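PDB 2DWU: glutamate racemase from Bacillus anthracis, which is an alpha/beta protein of the Asp/Glu/hydantoin racemase family, with D-glutamic acid and potassium bound in the model. Local coordinates for residues G11-G16 with F59-F64; L20-E25 with V74-T79; C44-R49 with Q55-E60; K66-K71 with R238-G243; A87-E90 with P95-G98. All coordinates share one frame; numbering follows the deposited sequence.

Contact 1 of 5, residues G11-G16 with F59-F64; sequences GVLDSG and FEMVEF. With DGL (D-glutamic acid), chain H.
Asp14 meets Met61 through its backbone, while its side-chain OD2 is held by two backbone N-H groups. Gly16 N donates to Asp14 OD2 at 2.9 Å, arriving from above the carboxylate plane, 67° out of it. This bond closes an Asx turn. Gly19 N is the second donor. The turn carries the chain out of the strand and probably helps to hold the carboxylate beside the ligand. Asp14 OD1 accepts a weak bond from the D-glutamic acid nitrogen. Ser15 OG gives a much shorter bond to ligand OE2, at 2.6 Å.

Strand 9-14 belongs to the six-stranded parallel sheet. Helix 51-65 is the crossover from strand 35-39 to strand 70-75, and strand 9-14 lies between those two. The helix packs over this strand and runs roughly antiparallel to it; the axes of the two short segments come within 9.1 Å.

The packing is mostly apolar. Leu13 points at the helix. Its CG sits between backbone N and carbonyl carbon (chi1 62°), and its two methyl groups part. Leu13 CD2 touches Val62 CG2 at 3.7 Å, and Leu13 CD1 lies 4.1 Å from Met61 CE. Met61 bends at chi3 (-80°). Met61 SD comes to 3.3 Å from Asp14 O, and Met61 CE stays 3.5 Å from the same oxygen. Leu73 and Ile38, on the flanking strands, also touch Leu13.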
# COMPACT_ATOMS: atom_id res chain seq x y z
N GLY B 11 -18.23 -1.59 -7.18
CA GLY B 11 -18.56 -0.94 -8.44
C GLY B 11 -17.28 -0.34 -9.00
O GLY B 11 -16.49 0.19 -8.23
N VAL B 12 -17.05 -0.47 -10.30
CA VAL B 12 -15.84 0.11 -10.93
C VAL B 12 -16.30 0.89 -12.15
O VAL B 12 -17.03 0.35 -12.99
CB VAL B 12 -14.84 -1.00 -11.38
CG1 VAL B 12 -13.58 -0.36 -11.99
CG2 VAL B 12 -14.44 -1.89 -10.20
N LEU B 13 -15.91 2.16 -12.25
CA LEU B 13 -16.30 2.93 -13.43
C LEU B 13 -15.06 3.49 -14.13
O LEU B 13 -14.02 3.77 -13.51
CB LEU B 13 -17.31 4.04 -13.07
CG LEU B 13 -16.92 5.17 -12.11
CD1 LEU B 13 -16.03 6.22 -12.84
CD2 LEU B 13 -18.20 5.86 -11.61
N ASP B 14 -15.18 3.62 -15.45
CA ASP B 14 -14.08 4.09 -16.27
C ASP B 14 -14.66 4.70 -17.53
O ASP B 14 -15.83 4.51 -17.83
CB ASP B 14 -13.18 2.91 -16.64
CG ASP B 14 -11.99 3.34 -17.49
OD1 ASP B 14 -11.27 4.27 -17.07
OD2 ASP B 14 -11.79 2.79 -18.60
N SER B 15 -13.84 5.43 -18.27
CA SER B 15 -14.30 6.00 -19.51
C SER B 15 -14.43 4.95 -20.62
O SER B 15 -15.07 5.23 -21.63
CB SER B 15 -13.33 7.09 -19.96
OG SER B 15 -12.07 6.54 -20.34
N GLY B 16 -13.84 3.76 -20.44
CA GLY B 16 -13.91 2.74 -21.48
C GLY B 16 -13.32 1.40 -21.11
O GLY B 16 -13.75 0.79 -20.13
N PHE B 59 -21.36 10.87 -13.03
CA PHE B 59 -22.55 10.70 -12.21
C PHE B 59 -23.61 9.84 -12.89
O PHE B 59 -24.40 9.17 -12.22
CB PHE B 59 -23.11 12.06 -11.77
CG PHE B 59 -22.50 12.55 -10.49
CD1 PHE B 59 -21.44 13.45 -10.50
CD2 PHE B 59 -22.92 12.03 -9.26
CE1 PHE B 59 -20.80 13.83 -9.32
CE2 PHE B 59 -22.29 12.40 -8.08
CZ PHE B 59 -21.22 13.31 -8.10
N GLU B 60 -23.65 9.85 -14.22
CA GLU B 60 -24.57 8.99 -14.96
C GLU B 60 -24.13 7.52 -14.76
O GLU B 60 -24.96 6.64 -14.61
CB GLU B 60 -24.56 9.31 -16.46
CG GLU B 60 -25.09 10.69 -16.79
CD GLU B 60 -25.34 10.90 -18.26
OE1 GLU B 60 -24.83 10.11 -19.10
OE2 GLU B 60 -26.06 11.87 -18.60
N MET B 61 -22.83 7.26 -14.74
CA MET B 61 -22.37 5.89 -14.52
C MET B 61 -22.66 5.46 -13.08
O MET B 61 -22.97 4.30 -12.83
CB MET B 61 -20.86 5.73 -14.80
CG MET B 61 -20.53 5.71 -16.28
SD MET B 61 -18.84 5.28 -16.65
CE MET B 61 -17.98 6.86 -16.36
N VAL B 62 -22.56 6.39 -12.14
CA VAL B 62 -22.84 6.05 -10.74
C VAL B 62 -24.32 5.67 -10.60
O VAL B 62 -24.65 4.74 -9.86
CB VAL B 62 -22.51 7.22 -9.78
CG1 VAL B 62 -23.04 6.92 -8.36
CG2 VAL B 62 -21.00 7.42 -9.73
N GLU B 63 -25.19 6.36 -11.32
CA GLU B 63 -26.62 6.05 -11.26
C GLU B 63 -26.86 4.64 -11.75
O GLU B 63 -27.72 3.93 -11.22
CB GLU B 63 -27.44 7.04 -12.10
CG GLU B 63 -27.66 8.37 -11.40
CD GLU B 63 -28.24 8.19 -10.00
OE1 GLU B 63 -29.37 7.65 -9.89
OE2 GLU B 63 -27.57 8.58 -9.02
N PHE B 64 -26.11 4.23 -12.77
CA PHE B 64 -26.23 2.88 -13.29
C PHE B 64 -25.76 1.88 -12.24
O PHE B 64 -26.43 0.87 -11.98
CB PHE B 64 -25.37 2.70 -14.55
CG PHE B 64 -25.24 1.27 -14.98
CD1 PHE B 64 -26.30 0.61 -15.59
CD2 PHE B 64 -24.08 0.55 -14.72
CE1 PHE B 64 -26.21 -0.74 -15.94
CE2 PHE B 64 -23.97 -0.79 -15.06
CZ PHE B 64 -25.04 -1.45 -15.67
N DGL H . -9.18 6.14 -18.70
CA DGL H . -8.52 7.44 -19.03
C DGL H . -7.60 7.84 -17.93
O DGL H . -7.18 8.99 -17.81
CB DGL H . -7.74 7.32 -20.35
CG DGL H . -8.76 7.40 -21.51
CD DGL H . -9.53 8.65 -21.62
OE1 DGL H . -9.04 9.72 -21.99
OE2 DGL H . -10.80 8.58 -21.28
OXT DGL H . -7.25 6.91 -17.08

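Contact 2 of 5, residues L20-E25 with V74-T79; sequences LTVASE and VVACNT. With DGL (D-glutamic acid), chain H.
Val22, on helix 20-29, packs on Ala76 just past the end of strand 70-75. Val22 and Ala76 are the residues with the most surface buried here. Val22 CB lies 3.8 Å from Ala76 CB. Both methyls of Val22 also touch Ala76 CB. Val22 CG2 lies 3.7 Å from Ala76 O. Val22 CG1, anti to the backbone N of its own residue (chi1 179°), meets Val74 CG1 tip to tip at 4.1 Å. Val12 of the neighbouring strand also touches Ala76.

After Ala76 the chain turns into helix 78-91, with Cys77 as N-cap. Here one carboxylate of D-glutamic acid is bound. Asn78 grips ligand OXT twice, through its N at 3.1 Å and its ND2 at 3.2 Å. Thr79 holds ligand O through its N and, at 2.6 Å, through OG1. Thr121 is a further partner of Thr79 OG1. Four donors at a helix N-terminus would probably stabilise the negative charge of the carboxylate.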
# COMPACT_ATOMS: atom_id res chain seq x y z
N LEU B 20 -9.78 -1.76 -17.37
CA LEU B 20 -9.57 -3.18 -17.16
C LEU B 20 -8.23 -3.43 -16.46
O LEU B 20 -8.04 -4.46 -15.84
CB LEU B 20 -9.62 -3.98 -18.47
CG LEU B 20 -10.97 -4.09 -19.17
CD1 LEU B 20 -10.79 -4.99 -20.42
CD2 LEU B 20 -12.03 -4.70 -18.22
N THR B 21 -7.29 -2.49 -16.57
CA THR B 21 -6.03 -2.68 -15.85
C THR B 21 -6.30 -2.66 -14.35
O THR B 21 -5.71 -3.44 -13.58
CB THR B 21 -4.96 -1.60 -16.23
OG1 THR B 21 -5.47 -0.29 -16.00
CG2 THR B 21 -4.62 -1.71 -17.69
N VAL B 22 -7.20 -1.76 -13.92
CA VAL B 22 -7.57 -1.64 -12.52
C VAL B 22 -8.41 -2.86 -12.09
O VAL B 22 -8.20 -3.45 -11.05
CB VAL B 22 -8.37 -0.34 -12.28
CG1 VAL B 22 -8.77 -0.23 -10.82
CG2 VAL B 22 -7.53 0.85 -12.67
N ALA B 23 -9.37 -3.23 -12.92
CA ALA B 23 -10.18 -4.38 -12.61
C ALA B 23 -9.33 -5.63 -12.43
O ALA B 23 -9.56 -6.41 -11.50
CB ALA B 23 -11.19 -4.60 -13.72
N SER B 24 -8.34 -5.83 -13.30
CA SER B 24 -7.50 -7.02 -13.20
C SER B 24 -6.75 -7.05 -11.89
O SER B 24 -6.61 -8.10 -11.28
CB SER B 24 -6.51 -7.11 -14.38
OG SER B 24 -5.49 -6.13 -14.30
N GLU B 25 -6.27 -5.89 -11.44
CA GLU B 25 -5.54 -5.87 -10.18
C GLU B 25 -6.46 -6.13 -8.98
O GLU B 25 -6.05 -6.75 -8.01
CB GLU B 25 -4.79 -4.55 -10.04
CG GLU B 25 -3.50 -4.60 -10.88
CD GLU B 25 -2.57 -5.69 -10.36
OE1 GLU B 25 -2.15 -5.58 -9.20
OE2 GLU B 25 -2.28 -6.68 -11.09
N VAL B 74 -15.00 2.25 -7.08
CA VAL B 74 -13.63 2.56 -7.53
C VAL B 74 -13.75 3.37 -8.83
O VAL B 74 -14.41 2.95 -9.80
CB VAL B 74 -12.81 1.30 -7.82
CG1 VAL B 74 -11.44 1.67 -8.44
CG2 VAL B 74 -12.59 0.52 -6.52
N VAL B 75 -13.13 4.55 -8.83
CA VAL B 75 -13.09 5.40 -10.03
C VAL B 75 -11.76 4.98 -10.63
O VAL B 75 -10.69 5.42 -10.23
CB VAL B 75 -13.07 6.91 -9.66
CG1 VAL B 75 -13.02 7.76 -10.95
CG2 VAL B 75 -14.33 7.23 -8.91
N ALA B 76 -11.85 4.08 -11.59
CA ALA B 76 -10.67 3.52 -12.21
C ALA B 76 -9.96 4.46 -13.19
O ALA B 76 -8.77 4.28 -13.50
CB ALA B 76 -11.05 2.22 -12.93
N CYS B 77 -10.71 5.43 -13.70
CA CYS B 77 -10.21 6.39 -14.68
C CYS B 77 -9.53 7.57 -13.98
O CYS B 77 -10.15 8.22 -13.16
CB CYS B 77 -11.40 6.90 -15.50
SG CYS B 77 -11.01 8.13 -16.74
N ASN B 78 -8.25 7.82 -14.31
CA ASN B 78 -7.54 8.93 -13.68
C ASN B 78 -8.17 10.27 -14.05
O ASN B 78 -8.21 11.17 -13.21
CB ASN B 78 -6.05 8.91 -14.08
CG ASN B 78 -5.34 7.64 -13.62
OD1 ASN B 78 -4.52 7.64 -12.65
ND2 ASN B 78 -5.60 6.56 -14.31
N THR B 79 -8.64 10.40 -15.30
CA THR B 79 -9.28 11.65 -15.76
C THR B 79 -10.58 11.91 -14.99
O THR B 79 -10.85 13.03 -14.53
CB THR B 79 -9.59 11.57 -17.27
OG1 THR B 79 -8.36 11.32 -17.98
CG2 THR B 79 -10.22 12.87 -17.77
N DGL H . -9.18 6.14 -18.70
CA DGL H . -8.52 7.44 -19.03
C DGL H . -7.60 7.84 -17.93
O DGL H . -7.18 8.99 -17.81
CB DGL H . -7.74 7.32 -20.35
CG DGL H . -8.76 7.40 -21.51
CD DGL H . -9.53 8.65 -21.62
OE1 DGL H . -9.04 9.72 -21.99
OE2 DGL H . -10.80 8.58 -21.28
OXT DGL H . -7.25 6.91 -17.08

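Contact 3 of 5, residues C44-R49 with Q55-E60; sequences CPYGPR and QSFVFE. With DGL (D-glutamic acid), chain H.
Tyr46 and Phe57 make the main aromatic contact between the loop and helix 51-65. The rings meet obliquely, with planes at 47° and centroids 5.8 Å apart. Tyr46 CE1 is 3.7 Å from Phe57 CD2, and Tyr46 OH rests on Phe57 CB at 3.3 Å. On the next residue of the helix, Val58 CG2 touches Tyr46 CE2 more loosely.

Arg49 makes a contact of a different kind. Its chain is extended from CG to NE and passes the edge of the Phe57 ring. Phe57 CE2 lies over one face of the guanidinium, 3.6 Å from Arg49 NH1, with the two planes 69° apart. The charge has its own partner, since Arg49 NH1 forms a salt bridge with Glu53.

Hydrogen bonds shape the loop and bind the ligand. Arg49 N donates to Tyr46 O, closing a type I turn. The Tyr46 hydroxyl bonds to Asp40. Two successive amides then hold a carboxylate of D-glutamic acid. Tyr46 N reaches ligand OE2 at 2.8 Å, almost straight (176°), and Gly47 N reaches OE1 at 2.9 Å.

The tyrosine ring thus packs on the helix while its backbone binds the ligand. The paired N-H groups would probably favour a negatively charged carboxylate.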
# COMPACT_ATOMS: atom_id res chain seq x y z
N CYS B 44 -15.74 7.90 -24.77
CA CYS B 44 -14.30 7.87 -24.54
C CYS B 44 -13.70 8.55 -25.78
O CYS B 44 -14.20 8.32 -26.90
CB CYS B 44 -13.85 6.41 -24.45
SG CYS B 44 -12.13 6.14 -23.98
N PRO B 45 -12.64 9.37 -25.63
CA PRO B 45 -11.92 9.72 -24.40
C PRO B 45 -12.46 10.87 -23.57
O PRO B 45 -13.10 11.80 -24.07
CB PRO B 45 -10.52 10.04 -24.93
CG PRO B 45 -10.84 10.75 -26.22
CD PRO B 45 -11.94 9.90 -26.82
N TYR B 46 -12.19 10.79 -22.26
CA TYR B 46 -12.54 11.84 -21.32
C TYR B 46 -11.39 12.83 -21.20
O TYR B 46 -11.57 13.98 -20.79
CB TYR B 46 -12.77 11.24 -19.95
CG TYR B 46 -14.10 10.54 -19.75
CD1 TYR B 46 -14.99 10.32 -20.82
CD2 TYR B 46 -14.46 10.14 -18.48
CE1 TYR B 46 -16.24 9.71 -20.58
CE2 TYR B 46 -15.68 9.54 -18.24
CZ TYR B 46 -16.57 9.33 -19.28
OH TYR B 46 -17.77 8.76 -18.93
N GLY B 47 -10.19 12.38 -21.56
CA GLY B 47 -9.01 13.21 -21.40
C GLY B 47 -9.10 14.64 -21.88
O GLY B 47 -8.72 15.55 -21.16
N PRO B 48 -9.62 14.87 -23.10
CA PRO B 48 -9.76 16.20 -23.70
C PRO B 48 -11.07 16.93 -23.39
O PRO B 48 -11.29 18.05 -23.86
CB PRO B 48 -9.64 15.92 -25.20
CG PRO B 48 -9.15 14.48 -25.31
CD PRO B 48 -9.79 13.82 -24.12
N ARG B 49 -11.94 16.30 -22.60
CA ARG B 49 -13.23 16.89 -22.27
C ARG B 49 -13.20 17.87 -21.10
O ARG B 49 -12.29 17.84 -20.27
CB ARG B 49 -14.24 15.78 -21.98
CG ARG B 49 -14.53 14.87 -23.15
CD ARG B 49 -15.69 13.93 -22.79
NE ARG B 49 -16.00 13.02 -23.89
CZ ARG B 49 -16.95 13.26 -24.79
NH1 ARG B 49 -17.67 14.38 -24.71
NH2 ARG B 49 -17.18 12.40 -25.76
N GLN B 55 -17.71 15.29 -15.16
CA GLN B 55 -18.45 15.06 -13.92
C GLN B 55 -19.87 14.56 -14.20
O GLN B 55 -20.37 13.65 -13.52
CB GLN B 55 -18.55 16.33 -13.08
CG GLN B 55 -17.24 16.81 -12.50
CD GLN B 55 -17.42 18.01 -11.58
OE1 GLN B 55 -18.12 18.97 -11.93
NE2 GLN B 55 -16.80 17.96 -10.41
N SER B 56 -20.53 15.14 -15.20
CA SER B 56 -21.89 14.72 -15.51
C SER B 56 -21.92 13.27 -16.00
O SER B 56 -22.80 12.50 -15.61
CB SER B 56 -22.54 15.64 -16.56
OG SER B 56 -21.97 15.49 -17.84
N PHE B 57 -20.96 12.89 -16.84
CA PHE B 57 -20.89 11.51 -17.33
C PHE B 57 -20.61 10.50 -16.21
O PHE B 57 -21.12 9.37 -16.23
CB PHE B 57 -19.78 11.33 -18.38
CG PHE B 57 -19.95 12.15 -19.62
CD1 PHE B 57 -21.16 12.79 -19.92
CD2 PHE B 57 -18.91 12.23 -20.54
CE1 PHE B 57 -21.32 13.49 -21.12
CE2 PHE B 57 -19.06 12.94 -21.75
CZ PHE B 57 -20.27 13.56 -22.02
N VAL B 58 -19.74 10.88 -15.28
CA VAL B 58 -19.40 9.99 -14.17
C VAL B 58 -20.63 9.80 -13.29
O VAL B 58 -20.92 8.68 -12.86
CB VAL B 58 -18.23 10.57 -13.36
CG1 VAL B 58 -18.07 9.81 -12.03
CG2 VAL B 58 -16.92 10.47 -14.20
N PHE B 59 -21.36 10.87 -13.03
CA PHE B 59 -22.55 10.70 -12.21
C PHE B 59 -23.61 9.84 -12.89
O PHE B 59 -24.40 9.17 -12.22
CB PHE B 59 -23.11 12.06 -11.77
CG PHE B 59 -22.50 12.55 -10.49
CD1 PHE B 59 -21.44 13.45 -10.50
CD2 PHE B 59 -22.92 12.03 -9.26
CE1 PHE B 59 -20.80 13.83 -9.32
CE2 PHE B 59 -22.29 12.40 -8.08
CZ PHE B 59 -21.22 13.31 -8.10
N GLU B 60 -23.65 9.85 -14.22
CA GLU B 60 -24.57 8.99 -14.96
C GLU B 60 -24.13 7.52 -14.76
O GLU B 60 -24.96 6.64 -14.61
CB GLU B 60 -24.56 9.31 -16.46
CG GLU B 60 -25.09 10.69 -16.79
CD GLU B 60 -25.34 10.90 -18.26
OE1 GLU B 60 -24.83 10.11 -19.10
OE2 GLU B 60 -26.06 11.87 -18.60
N DGL H . -9.18 6.14 -18.70
CA DGL H . -8.52 7.44 -19.03
C DGL H . -7.60 7.84 -17.93
O DGL H . -7.18 8.99 -17.81
CB DGL H . -7.74 7.32 -20.35
CG DGL H . -8.76 7.40 -21.51
CD DGL H . -9.53 8.65 -21.62
OE1 DGL H . -9.04 9.72 -21.99
OE2 DGL H . -10.80 8.58 -21.28
OXT DGL H . -7.25 6.91 -17.08

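Contact 4 of 5, residues K66-K71 with R238-G243; sequences KQFPLK and RFFTTG. With K (potassium ion), chain G.
Phe68 reaches across to strand 238-241 and meets it at Phe240. Arg238 opens the strand. One face of its guanidinium lies against Phe240 CZ, and its NH2 forms a salt bridge with Asp263. Phe239 packs on Tyr37. Phe240 has its CG anti to the carbonyl carbon (chi1 -62°), which brings the ring out to Phe68. The two side chains come from opposite directions. Phe240 CE2 is 3.7 Å from Phe68 CZ, and the rings meet obliquely, with planes at 44°. Thr241 OG1 accepts from Gly243 N at 3.0 Å, an ST turn that ends the strand. Within it, Thr242 O binds potassium at 2.9 Å. Val265 O, Asp266 OD2 and two waters, one of them more distant, are further ligands of the metal.

Strand 35-39 runs between strands 9-14 and 238-241, and its Cys36 touches both Phe68 and Phe240. Phe64, from helix 51-65, meets Phe240 edge-to-face, so the aromatic contact lies beside that helix's C-terminal end.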
# COMPACT_ATOMS: atom_id res chain seq x y z
N LYS B 66 -25.67 2.14 -9.07
CA LYS B 66 -26.51 2.13 -7.88
C LYS B 66 -27.63 1.11 -7.94
O LYS B 66 -28.29 0.84 -6.94
CB LYS B 66 -27.09 3.53 -7.63
CG LYS B 66 -26.17 4.43 -6.86
CD LYS B 66 -26.71 5.85 -6.83
CE LYS B 66 -26.03 6.65 -5.75
NZ LYS B 66 -26.37 6.11 -4.39
N GLN B 67 -27.83 0.52 -9.12
CA GLN B 67 -28.86 -0.49 -9.29
C GLN B 67 -28.38 -1.80 -8.67
O GLN B 67 -29.16 -2.74 -8.45
CB GLN B 67 -29.17 -0.67 -10.78
CG GLN B 67 -29.62 0.64 -11.43
CD GLN B 67 -29.89 0.48 -12.93
OE1 GLN B 67 -28.98 0.23 -13.71
NE2 GLN B 67 -31.16 0.63 -13.32
N PHE B 68 -27.08 -1.86 -8.36
CA PHE B 68 -26.46 -3.04 -7.76
C PHE B 68 -26.14 -2.79 -6.30
O PHE B 68 -26.05 -1.64 -5.86
CB PHE B 68 -25.16 -3.40 -8.48
CG PHE B 68 -25.33 -3.66 -9.94
CD1 PHE B 68 -25.28 -2.62 -10.85
CD2 PHE B 68 -25.54 -4.96 -10.40
CE1 PHE B 68 -25.43 -2.86 -12.21
CE2 PHE B 68 -25.69 -5.21 -11.76
CZ PHE B 68 -25.63 -4.15 -12.67
N PRO B 69 -25.99 -3.87 -5.50
CA PRO B 69 -25.67 -3.64 -4.09
C PRO B 69 -24.19 -3.28 -3.92
O PRO B 69 -23.37 -4.16 -3.70
CB PRO B 69 -26.02 -4.97 -3.43
CG PRO B 69 -25.72 -5.97 -4.51
CD PRO B 69 -26.16 -5.30 -5.80
N LEU B 70 -23.86 -1.99 -3.99
CA LEU B 70 -22.46 -1.58 -3.86
C LEU B 70 -21.93 -1.49 -2.44
O LEU B 70 -22.58 -0.89 -1.57
CB LEU B 70 -22.24 -0.20 -4.50
CG LEU B 70 -22.76 0.01 -5.92
CD1 LEU B 70 -22.48 1.45 -6.39
CD2 LEU B 70 -22.11 -1.00 -6.83
N LYS B 71 -20.76 -2.05 -2.21
CA LYS B 71 -20.14 -1.93 -0.89
C LYS B 71 -19.08 -0.83 -0.98
O LYS B 71 -18.69 -0.24 0.02
CB LYS B 71 -19.50 -3.25 -0.41
CG LYS B 71 -18.22 -3.68 -1.11
CD LYS B 71 -17.40 -4.74 -0.30
CE LYS B 71 -18.09 -6.09 -0.19
NZ LYS B 71 -17.18 -7.14 0.37
N ARG B 238 -19.06 -8.89 -13.60
CA ARG B 238 -19.89 -8.45 -14.71
C ARG B 238 -19.31 -7.16 -15.28
O ARG B 238 -18.93 -6.25 -14.52
CB ARG B 238 -21.32 -8.15 -14.25
CG ARG B 238 -22.11 -9.34 -13.72
CD ARG B 238 -22.52 -10.29 -14.82
NE ARG B 238 -23.36 -9.68 -15.87
CZ ARG B 238 -24.65 -9.36 -15.76
NH1 ARG B 238 -25.31 -9.58 -14.62
NH2 ARG B 238 -25.28 -8.84 -16.80
N PHE B 239 -19.29 -7.08 -16.61
CA PHE B 239 -18.77 -5.88 -17.27
C PHE B 239 -19.85 -5.30 -18.18
O PHE B 239 -20.61 -6.04 -18.83
CB PHE B 239 -17.53 -6.22 -18.09
CG PHE B 239 -16.38 -6.67 -17.24
CD1 PHE B 239 -15.37 -5.78 -16.88
CD2 PHE B 239 -16.31 -7.99 -16.79
CE1 PHE B 239 -14.31 -6.18 -16.07
CE2 PHE B 239 -15.25 -8.41 -15.97
CZ PHE B 239 -14.25 -7.49 -15.61
N PHE B 240 -19.94 -3.97 -18.20
CA PHE B 240 -20.93 -3.27 -19.01
C PHE B 240 -20.26 -2.16 -19.80
O PHE B 240 -19.30 -1.55 -19.32
CB PHE B 240 -21.99 -2.67 -18.09
CG PHE B 240 -22.76 -3.69 -17.30
CD1 PHE B 240 -23.85 -4.35 -17.87
CD2 PHE B 240 -22.39 -4.00 -16.00
CE1 PHE B 240 -24.56 -5.31 -17.14
CE2 PHE B 240 -23.10 -4.96 -15.26
CZ PHE B 240 -24.19 -5.62 -15.85
N THR B 241 -20.75 -1.90 -21.01
CA THR B 241 -20.16 -0.85 -21.84
C THR B 241 -21.24 -0.09 -22.58
O THR B 241 -22.32 -0.63 -22.88
CB THR B 241 -19.19 -1.43 -22.87
OG1 THR B 241 -18.66 -0.36 -23.67
CG2 THR B 241 -19.91 -2.40 -23.81
N THR B 242 -20.97 1.18 -22.86
CA THR B 242 -21.93 1.99 -23.59
C THR B 242 -21.60 1.93 -25.08
O THR B 242 -22.38 2.42 -25.91
CB THR B 242 -21.91 3.45 -23.17
OG1 THR B 242 -20.57 3.96 -23.27
CG2 THR B 242 -22.47 3.63 -21.75
N GLY B 243 -20.46 1.34 -25.43
CA GLY B 243 -20.10 1.23 -26.83
C GLY B 243 -20.42 -0.15 -27.36
O GLY B 243 -21.29 -0.84 -26.84
K K G . -25.16 3.11 -25.28
O HOH W 1 -25.06 5.42 -23.45
O HOH W 2 -26.34 6.11 -25.76

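Contact 5 of 5, residues A87-E90 with P95-G98; sequences ALQE and PVIG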
# COMPACT_ATOMS: atom_id res chain seq x y z
N ALA B 87 -16.40 15.27 -5.47
CA ALA B 87 -17.86 15.34 -5.57
C ALA B 87 -18.51 14.01 -5.20
O ALA B 87 -19.55 13.98 -4.53
CB ALA B 87 -18.25 15.75 -6.97
N LEU B 88 -17.91 12.92 -5.65
CA LEU B 88 -18.43 11.59 -5.36
C LEU B 88 -18.31 11.22 -3.89
O LEU B 88 -19.24 10.66 -3.31
CB LEU B 88 -17.71 10.54 -6.21
CG LEU B 88 -18.02 10.52 -7.70
CD1 LEU B 88 -17.08 9.55 -8.41
CD2 LEU B 88 -19.46 10.12 -7.92
N GLN B 89 -17.17 11.52 -3.28
CA GLN B 89 -16.95 11.17 -1.89
C GLN B 89 -17.93 11.93 -1.01
O GLN B 89 -18.35 11.42 0.03
CB GLN B 89 -15.51 11.46 -1.49
CG GLN B 89 -14.54 10.56 -2.25
CD GLN B 89 -13.09 10.74 -1.84
OE1 GLN B 89 -12.63 11.86 -1.59
NE2 GLN B 89 -12.34 9.63 -1.80
N GLU B 90 -18.29 13.13 -1.43
CA GLU B 90 -19.25 13.94 -0.68
C GLU B 90 -20.66 13.37 -0.85
O GLU B 90 -21.40 13.22 0.12
CB GLU B 90 -19.21 15.38 -1.19
CG GLU B 90 -20.06 16.39 -0.40
CD GLU B 90 -21.56 16.10 -0.45
OE1 GLU B 90 -22.11 15.92 -1.57
OE2 GLU B 90 -22.19 16.07 0.63
N PRO B 95 -17.60 3.86 0.65
CA PRO B 95 -16.23 4.29 0.37
C PRO B 95 -16.04 4.47 -1.14
O PRO B 95 -16.45 3.60 -1.92
CB PRO B 95 -15.38 3.13 0.86
CG PRO B 95 -16.21 2.50 1.93
CD PRO B 95 -17.62 2.58 1.37
N VAL B 96 -15.41 5.56 -1.54
CA VAL B 96 -15.13 5.82 -2.94
C VAL B 96 -13.61 5.92 -3.04
O VAL B 96 -12.99 6.77 -2.39
CB VAL B 96 -15.77 7.15 -3.46
CG1 VAL B 96 -15.43 7.30 -4.94
CG2 VAL B 96 -17.30 7.12 -3.30
N ILE B 97 -13.01 5.03 -3.81
CA ILE B 97 -11.55 4.98 -3.96
C ILE B 97 -11.19 5.39 -5.38
O ILE B 97 -11.66 4.77 -6.35
CB ILE B 97 -11.01 3.54 -3.71
CG1 ILE B 97 -11.09 3.15 -2.22
CG2 ILE B 97 -9.54 3.47 -4.09
CD1 ILE B 97 -12.49 2.93 -1.66
N GLY B 98 -10.37 6.43 -5.51
CA GLY B 98 -9.93 6.90 -6.81
C GLY B 98 -8.55 6.33 -7.08
O GLY B 98 -7.88 5.81 -6.17
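Leu88 faces Val96 from the last turns of helix 78-91. Leu88 CB is 4.2 Å from Val96 CG1, and Leu88 O is 4.0 Å from Val96 CG2. The rest of the Leu88 side chain packs on Val58, Phe59 and Val62 of helix 51-65, and on Val75 of the sheet.

Gln89 supplies the polar part. Its chain is extended beyond CG and crosses Val96 obliquely, with Gln89 CG 3.8 Å from Val96 CB. The amide at the end then turns to the strand backbone. Gln89 NE2 donates to Val96 O at 3.0 Å, nearly straight at 162°. The oxygen lies in the amide plane of Gln89, while the donor is tilted 27° from the carbonyl plane. The same side chain thus gives an apolar contact through its methylene and a hydrogen bond through its amide.

Val96 directs its side chain at the helix, whereas Pro95 and Ile97 point away and pack on helix 211-226. Ile97 pairs through its backbone with Leu73 and Val75. Strand 96-98 is the outermost strand on this side of the sheet within the chain. Helix and strand are the second half of a beta-alpha-beta crossover: strand 70-75, helix 78-91, strand 96-98.

Overall arrangement
All five contacts reach the six-stranded parallel sheet or the helices beside it. Contacts 1 and 3 share helix 51-65, and their centres are about 10 Å apart. Contact 1 joins contact 2 through adjacent strands 9-14 and 70-75, with centres about 11 Å apart. Contact 5 lies at the edge strand 96-98, about 12 Å from contact 1 between centres. Contact 4 bridges from the start of strand 70-75 to strand 238-241, its centre about 7 Å from that of contact 1. Along the chain, contact 2 crosses contacts 1 and 4 and spans contact 3, and contact 4 spans contact 5. Contacts 1, 2 and 3 gather round D-glutamic acid; contact 4 carries the potassium site.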